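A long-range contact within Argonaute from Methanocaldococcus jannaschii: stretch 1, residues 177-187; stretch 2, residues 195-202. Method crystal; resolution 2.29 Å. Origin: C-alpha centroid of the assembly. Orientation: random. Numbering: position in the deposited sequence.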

# COMPACT_ATOMS: atom_id res chain seq x y z
N LEU A 177 16.26 12.91 -6.35
CA LEU A 177 14.82 13.06 -6.63
C LEU A 177 14.27 11.82 -7.30
O LEU A 177 13.11 11.47 -7.07
CB LEU A 177 14.50 14.29 -7.50
CG LEU A 177 14.40 15.67 -6.84
CD1 LEU A 177 13.69 16.64 -7.76
CD2 LEU A 177 13.63 15.63 -5.50
N LEU A 178 15.09 11.14 -8.12
CA LEU A 178 14.74 9.90 -8.80
C LEU A 178 14.42 8.78 -7.79
O LEU A 178 13.46 8.05 -8.00
CB LEU A 178 15.85 9.47 -9.77
CG LEU A 178 15.48 8.41 -10.80
CD1 LEU A 178 14.45 8.94 -11.79
CD2 LEU A 178 16.70 7.92 -11.53
N GLU A 179 15.20 8.70 -6.69
CA GLU A 179 15.01 7.70 -5.62
C GLU A 179 13.65 7.85 -4.93
O GLU A 179 13.04 6.85 -4.56
CB GLU A 179 16.16 7.76 -4.60
CG GLU A 179 17.53 7.49 -5.22
CD GLU A 179 18.75 7.54 -4.33
OE1 GLU A 179 18.69 8.18 -3.25
OE2 GLU A 179 19.78 6.97 -4.73
N GLU A 180 13.15 9.09 -4.83
CA GLU A 180 11.83 9.41 -4.26
C GLU A 180 10.67 8.84 -5.10
O GLU A 180 9.53 8.85 -4.64
CB GLU A 180 11.68 10.93 -4.10
CG GLU A 180 12.33 11.49 -2.85
CD GLU A 180 12.05 10.74 -1.56
OE1 GLU A 180 10.85 10.56 -1.22
OE2 GLU A 180 13.02 10.30 -0.91
N TYR A 181 10.97 8.38 -6.34
CA TYR A 181 10.01 7.81 -7.28
C TYR A 181 9.96 6.29 -7.26
O TYR A 181 9.16 5.69 -7.99
CB TYR A 181 10.15 8.44 -8.69
CG TYR A 181 9.60 9.85 -8.72
CD1 TYR A 181 10.36 10.93 -8.26
CD2 TYR A 181 8.28 10.10 -9.07
CE1 TYR A 181 9.83 12.21 -8.19
CE2 TYR A 181 7.74 11.38 -9.01
CZ TYR A 181 8.52 12.44 -8.58
OH TYR A 181 8.00 13.71 -8.51
N VAL A 182 10.75 5.65 -6.36
CA VAL A 182 10.72 4.20 -6.15
C VAL A 182 9.32 3.85 -5.59
O VAL A 182 8.87 4.47 -4.62
CB VAL A 182 11.87 3.70 -5.23
CG1 VAL A 182 11.70 2.23 -4.89
CG2 VAL A 182 13.24 3.93 -5.87
N GLY A 183 8.63 2.95 -6.28
CA GLY A 183 7.27 2.54 -5.93
C GLY A 183 6.21 3.14 -6.84
O GLY A 183 5.04 2.79 -6.73
N LYS A 184 6.63 4.05 -7.73
CA LYS A 184 5.75 4.69 -8.69
C LYS A 184 5.68 3.85 -9.97
O LYS A 184 6.58 3.04 -10.23
CB LYS A 184 6.22 6.13 -9.00
N LYS A 185 4.60 4.02 -10.74
CA LYS A 185 4.41 3.29 -11.99
C LYS A 185 4.99 4.06 -13.18
O LYS A 185 4.88 5.28 -13.26
CB LYS A 185 2.93 2.92 -12.21
N ILE A 186 5.66 3.32 -14.09
CA ILE A 186 6.28 3.86 -15.29
C ILE A 186 5.99 3.03 -16.53
O ILE A 186 5.58 1.87 -16.44
CB ILE A 186 7.82 4.15 -15.14
CG1 ILE A 186 8.63 2.90 -14.76
CG2 ILE A 186 8.14 5.34 -14.24
CD1 ILE A 186 9.50 2.39 -15.87
N ILE A 187 6.21 3.65 -17.70
CA ILE A 187 6.11 3.04 -19.02
C ILE A 187 7.40 3.43 -19.74
O ILE A 187 7.91 4.52 -19.50
CB ILE A 187 4.84 3.49 -19.82
CG1 ILE A 187 4.75 5.04 -20.01
CG2 ILE A 187 3.55 2.93 -19.22
CD1 ILE A 187 5.08 5.53 -21.38
N ARG A 195 3.28 -1.51 -18.09
CA ARG A 195 3.41 -0.72 -16.86
C ARG A 195 4.36 -1.38 -15.84
O ARG A 195 4.07 -2.47 -15.35
CB ARG A 195 2.04 -0.41 -16.25
CG ARG A 195 1.73 1.07 -16.21
CD ARG A 195 0.27 1.33 -15.92
NE ARG A 195 -0.49 1.61 -17.14
CZ ARG A 195 -1.76 2.01 -17.17
NH1 ARG A 195 -2.43 2.18 -16.04
NH2 ARG A 195 -2.36 2.24 -18.33
N TYR A 196 5.49 -0.72 -15.56
CA TYR A 196 6.53 -1.18 -14.63
C TYR A 196 6.50 -0.42 -13.32
O TYR A 196 5.83 0.61 -13.21
CB TYR A 196 7.93 -1.09 -15.27
CG TYR A 196 8.06 -1.79 -16.60
CD1 TYR A 196 7.90 -3.17 -16.70
CD2 TYR A 196 8.33 -1.08 -17.76
CE1 TYR A 196 7.99 -3.82 -17.93
CE2 TYR A 196 8.42 -1.72 -19.00
CZ TYR A 196 8.26 -3.09 -19.08
OH TYR A 196 8.35 -3.73 -20.29
N THR A 197 7.23 -0.94 -12.31
CA THR A 197 7.36 -0.33 -10.99
C THR A 197 8.83 -0.17 -10.66
O THR A 197 9.59 -1.14 -10.75
CB THR A 197 6.65 -1.16 -9.91
OG1 THR A 197 7.07 -2.51 -10.01
CG2 THR A 197 5.12 -1.06 -10.00
N ILE A 198 9.24 1.06 -10.30
CA ILE A 198 10.62 1.36 -9.91
C ILE A 198 10.86 0.70 -8.55
O ILE A 198 10.03 0.83 -7.64
CB ILE A 198 10.91 2.89 -9.87
CG1 ILE A 198 10.54 3.58 -11.22
CG2 ILE A 198 12.37 3.16 -9.48
CD1 ILE A 198 10.16 5.06 -11.10
N SER A 199 11.96 -0.06 -8.44
CA SER A 199 12.34 -0.75 -7.20
C SER A 199 13.77 -0.46 -6.78
O SER A 199 14.10 -0.68 -5.62
CB SER A 199 12.09 -2.25 -7.32
OG SER A 199 10.72 -2.57 -7.20
N LEU A 200 14.63 0.04 -7.71
CA LEU A 200 16.03 0.38 -7.44
C LEU A 200 16.65 1.35 -8.45
O LEU A 200 16.10 1.56 -9.52
CB LEU A 200 16.91 -0.89 -7.35
CG LEU A 200 17.18 -1.45 -5.95
CD1 LEU A 200 17.76 -2.85 -6.03
CD2 LEU A 200 18.08 -0.52 -5.13
N VAL A 201 17.81 1.94 -8.09
CA VAL A 201 18.64 2.83 -8.91
C VAL A 201 20.10 2.29 -8.95
O VAL A 201 20.35 1.17 -8.49
CB VAL A 201 18.57 4.34 -8.51
CG1 VAL A 201 17.20 4.95 -8.78
CG2 VAL A 201 18.99 4.55 -7.05
N ASP A 202 21.05 3.08 -9.51
CA ASP A 202 22.49 2.77 -9.64
C ASP A 202 23.24 4.02 -10.13
O ASP A 202 22.63 4.94 -10.68
CB ASP A 202 22.72 1.57 -10.60
CG ASP A 202 24.14 1.03 -10.68
OD1 ASP A 202 24.78 0.87 -9.61
OD2 ASP A 202 24.58 0.71 -11.81

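How does the beginning of stretch 2 lie against stretch 1? Arg195 and Tyr196 run antiparallel to the strand of Lys185 to Ile187, and the pairing is centred on Ile186 and Tyr196. These two exchange a pair of backbone hydrogen bonds: Tyr196 N donates to Ile186 O at 2.7 Å, and Ile186 N donates to Tyr196 O at 2.9 Å, both nearly straight. Arg195 adds a CA-H...O contact, its CA standing 3.4 Å from Ile186 O, so that one carbonyl receives both the amide of Tyr196 and the alpha hydrogen of the residue before it. The side chain of Arg195 contributes through its aliphatic part, with CG 4.0 Å from Ile187 CG2. The side chains of Ile186 and Tyr196 share a face of the sheet, where Ile186 CD1 lies 3.9 Å from Tyr196 CB and meets the aromatic ring at its edge, near the ring plane.

What changes one residue further on, at Thr197? Thr197 and Lys185 form a non-hydrogen-bonded pair, as expected next to a hydrogen-bonded one in an antiparallel arrangement, and their side chains lie on the face opposite to Ile186 and Tyr196. As is usual for such a pair, the CA atoms are close: Lys185 CA and Thr197 CA are 4.8 Å apart, against 5.1 Å between Ile186 CA and Tyr196 CA. The pair also has two CA-H...O contacts: Thr197 CA approaches Lys184 O at 3.5 Å, and Lys185 CA approaches Tyr196 O at 3.3 Å. Lys185 is modelled only as far as CB, so the coordinates say nothing about where its amine goes.

Why does Ile198 carry so much of the contact? It has the largest area covered by the other stretch, and it engages through both backbone and side chain. Ile198 N gives a weak hydrogen bond to Lys184 O at 3.3 Å, while Ile198 O accepts a shorter one from Gly183 N at 2.9 Å. The main chain of stretch 2 is thereby tied to the type II turn running from Tyr181 to Lys184. Gly183 sits in that turn with a positive phi of 104°, where a CB would be jammed against the carbonyl O of Val182; the backbone itself calls for glycine. The CA-to-CB bond of Ile198 points toward stretch 1, and its side chain spans several residues there: CD1 lies 3.7 Å from Ile186 CG2 and 4.2 Å from Tyr181 CB, while CG2 packs 3.8 Å from Val182 CG2.

How does the contact continue beyond Ile198? Val182 still reaches Ser199, its CG1 3.8 Å from Ser199 CA, although the CA-to-CB bond of Ser199 points away, as does that of Leu200. The CA-to-CB bond of Val201 points toward stretch 1, and the residue meets Leu178 and Glu179. Val201 CG1 packs 4.1 Å from Leu178 CD2, and Val201 CG2 lies 3.4 Å from Glu179 OE2, a close approach of methyl to carboxylate. The CA-to-CB bond of Asp202 points away and the residue makes no contact, so Val201 is the last residue of stretch 2 to touch stretch 1.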